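Local coordinates for putative XRE-family transcriptional regulator (PDB 2OFY), which is a putative XRE-family transcriptional regulator that probably binds DNA through a helix-turn-helix domain, at residues Leu21-Arg25 with Val66-Ser70. Numbering follows the deposited sequence.
Sequences LRSAR and VLDLS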
ATOM      1  N   LEU A  21       8.757  -1.103  10.174  1.00 19.92           N
ATOM      2  CA  LEU A  21       7.869  -0.176  10.900  1.00 19.09           C
ATOM      3  C   LEU A  21       8.235  -0.204  12.404  1.00 20.29           C
ATOM      4  O   LEU A  21       8.283   0.841  13.075  1.00 20.07           O
ATOM      5  CB  LEU A  21       6.398  -0.552  10.708  1.00 19.67           C
ATOM      6  CG  LEU A  21       5.975  -0.280   9.251  1.00 19.02           C
ATOM      7  CD1 LEU A  21       4.549  -0.764   9.044  1.00 18.84           C
ATOM      8  CD2 LEU A  21       6.122   1.211   8.889  1.00 20.72           C
ATOM      9  N   ARG A  22       8.484  -1.402  12.931  1.00 19.63           N
ATOM     10  CA  ARG A  22       8.865  -1.495  14.352  1.00 19.06           C
ATOM     11  C   ARG A  22      10.184  -0.734  14.618  1.00 19.77           C
ATOM     12  O   ARG A  22      10.261   0.018  15.582  1.00 18.71           O
ATOM     13  CB  ARG A  22       8.964  -2.987  14.795  1.00 17.26           C
ATOM     14  CG  ARG A  22       9.514  -3.224  16.243  1.00 21.27           C
ATOM     15  CD  ARG A  22       8.693  -2.510  17.194  1.00 25.63           C
ATOM     16  NE  ARG A  22       9.225  -2.481  18.569  1.00 24.24           N
ATOM     17  CZ  ARG A  22       9.762  -1.405  19.117  1.00 21.50           C
ATOM     18  NH1 ARG A  22       9.927  -0.294  18.403  1.00 19.99           N
ATOM     19  NH2 ARG A  22      10.164  -1.466  20.376  1.00 24.13           N
ATOM     20  N   SER A  23      11.174  -0.934  13.758  1.00 19.95           N
ATOM     21  CA  SER A  23      12.473  -0.264  13.930  1.00 20.59           C
ATOM     22  C   SER A  23      12.267   1.239  13.805  1.00 19.75           C
ATOM     23  O   SER A  23      12.871   2.020  14.567  1.00 18.80           O
ATOM     24  CB  SER A  23      13.454  -0.739  12.855  1.00 22.38           C
ATOM     25  OG  SER A  23      13.802  -2.092  13.123  1.00 28.56           O
ATOM     26  N   ALA A  24      11.431   1.681  12.856  1.00 16.40           N
ATOM     27  CA  ALA A  24      11.169   3.136  12.691  1.00 16.49           C
ATOM     28  C   ALA A  24      10.464   3.742  13.911  1.00 16.13           C
ATOM     29  O   ALA A  24      10.768   4.869  14.345  1.00 17.64           O
ATOM     30  CB  ALA A  24      10.409   3.456  11.434  1.00 16.34           C
ATOM     31  N   ARG A  25       9.605   2.955  14.536  1.00 13.82           N
ATOM     32  CA  ARG A  25       8.931   3.417  15.755  1.00 14.38           C
ATOM     33  C   ARG A  25       9.973   3.608  16.877  1.00 15.55           C
ATOM     34  O   ARG A  25       9.919   4.609  17.609  1.00 16.07           O
ATOM     35  CB  ARG A  25       7.819   2.461  16.149  1.00 14.10           C
ATOM     36  CG  ARG A  25       7.103   2.942  17.431  1.00 13.11           C
ATOM     37  CD  ARG A  25       5.818   2.182  17.665  1.00 14.74           C
ATOM     38  NE  ARG A  25       6.005   0.740  17.852  1.00 13.28           N
ATOM     39  CZ  ARG A  25       6.401   0.149  18.992  1.00 15.46           C
ATOM     40  NH1 ARG A  25       6.770   0.857  20.105  1.00 15.15           N
ATOM     41  NH2 ARG A  25       6.448  -1.183  19.027  1.00 17.63           N
ATOM     42  N   VAL A  66       3.228   9.112  10.312  1.00 20.81           N
ATOM     43  CA  VAL A  66       3.419   9.376  11.747  1.00 20.36           C
ATOM     44  C   VAL A  66       4.901   9.181  12.100  1.00 20.68           C
ATOM     45  O   VAL A  66       5.461   9.953  12.924  1.00 21.37           O
ATOM     46  CB  VAL A  66       2.500   8.488  12.627  1.00 19.72           C
ATOM     47  CG1 VAL A  66       2.870   8.578  14.140  1.00 18.88           C
ATOM     48  CG2 VAL A  66       0.959   8.840  12.400  1.00 18.30           C
ATOM     49  N   LEU A  67       5.532   8.177  11.473  1.00 21.04           N
ATOM     50  CA  LEU A  67       6.933   7.824  11.750  1.00 20.76           C
ATOM     51  C   LEU A  67       7.941   8.599  10.914  1.00 21.56           C
ATOM     52  O   LEU A  67       9.158   8.333  11.017  1.00 21.31           O
ATOM     53  CB  LEU A  67       7.155   6.312  11.577  1.00 20.94           C
ATOM     54  CG  LEU A  67       6.236   5.438  12.425  1.00 20.10           C
ATOM     55  CD1 LEU A  67       6.497   3.994  11.982  1.00 18.59           C
ATOM     56  CD2 LEU A  67       6.589   5.624  13.940  1.00 19.11           C
ATOM     57  N   ASP A  68       7.454   9.571  10.118  1.00 20.56           N
ATOM     58  CA  ASP A  68       8.292  10.317   9.176  1.00 21.43           C
ATOM     59  C   ASP A  68       9.138   9.409   8.329  1.00 20.85           C
ATOM     60  O   ASP A  68      10.350   9.638   8.127  1.00 20.22           O
ATOM     61  CB  ASP A  68       9.192  11.304   9.881  1.00 23.35           C
ATOM     62  CG  ASP A  68       8.836  12.701   9.533  1.00 29.84           C
ATOM     63  OD1 ASP A  68       9.557  13.282   8.683  1.00 35.84           O
ATOM     64  OD2 ASP A  68       7.816  13.195  10.077  1.00 34.73           O
ATOM     65  N   LEU A  69       8.468   8.400   7.814  1.00 19.96           N
ATOM     66  CA  LEU A  69       9.142   7.358   7.066  1.00 22.74           C
ATOM     67  C   LEU A  69       8.626   7.450   5.620  1.00 24.68           C
ATOM     68  O   LEU A  69       7.431   7.625   5.413  1.00 22.69           O
ATOM     69  CB  LEU A  69       8.799   6.052   7.776  1.00 23.29           C
ATOM     70  CG  LEU A  69       9.303   4.736   7.282  1.00 23.51           C
ATOM     71  CD1 LEU A  69      10.833   4.679   7.423  1.00 22.49           C
ATOM     72  CD2 LEU A  69       8.594   3.542   8.032  1.00 21.48           C
ATOM     73  N   SER A  70       9.527   7.444   4.628  1.00 29.57           N
ATOM     74  CA  SER A  70       9.092   7.481   3.229  1.00 30.90           C
ATOM     75  C   SER A  70       8.653   6.095   2.767  1.00 32.63           C
ATOM     76  O   SER A  70       9.371   5.119   2.984  1.00 33.48           O
ATOM     77  CB  SER A  70      10.237   7.962   2.314  1.00 33.58           C
ATOM     78  OG  SER A  70      10.006   7.626   0.943  1.00 35.36           O
TER
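L67 lays its two methyl branches over the last turn of helix 8-25: CD1 lies 4.0 Å from CB of A24, while CD2 lies 3.7 Å from CA of R25. CD1 also makes a van der Waals contact with the carbonyl O of L21 (3.8 Å), an oxygen that accepts the backbone N-H of R25. In L69, chi1 of 179° sets CG anti to the backbone N and carries CD2 out to CD2 of L21 at 3.5 Å and CB of A24 at 3.9 Å. L21 crosses both leucines at about a right angle, its CD2 meeting CD1 of L67 more loosely (4.2 Å). D68, with positive phi (49°), is the turning residue of a Schellman motif after helix 57-66; L67 and L69 on either side of it both make the contact. An alanine in place of L67 would probably open a gap beside A24 and leave the R25 backbone uncovered on this side. The guanidinium of R25 leads away to a salt bridge with E48, tying the turn to helix 41-48. With 222 Å² buried and no polar bond between the two segments, the geometry implies that helix 8-25 is joined to the 66-70 loop by aliphatic van der Waals packing.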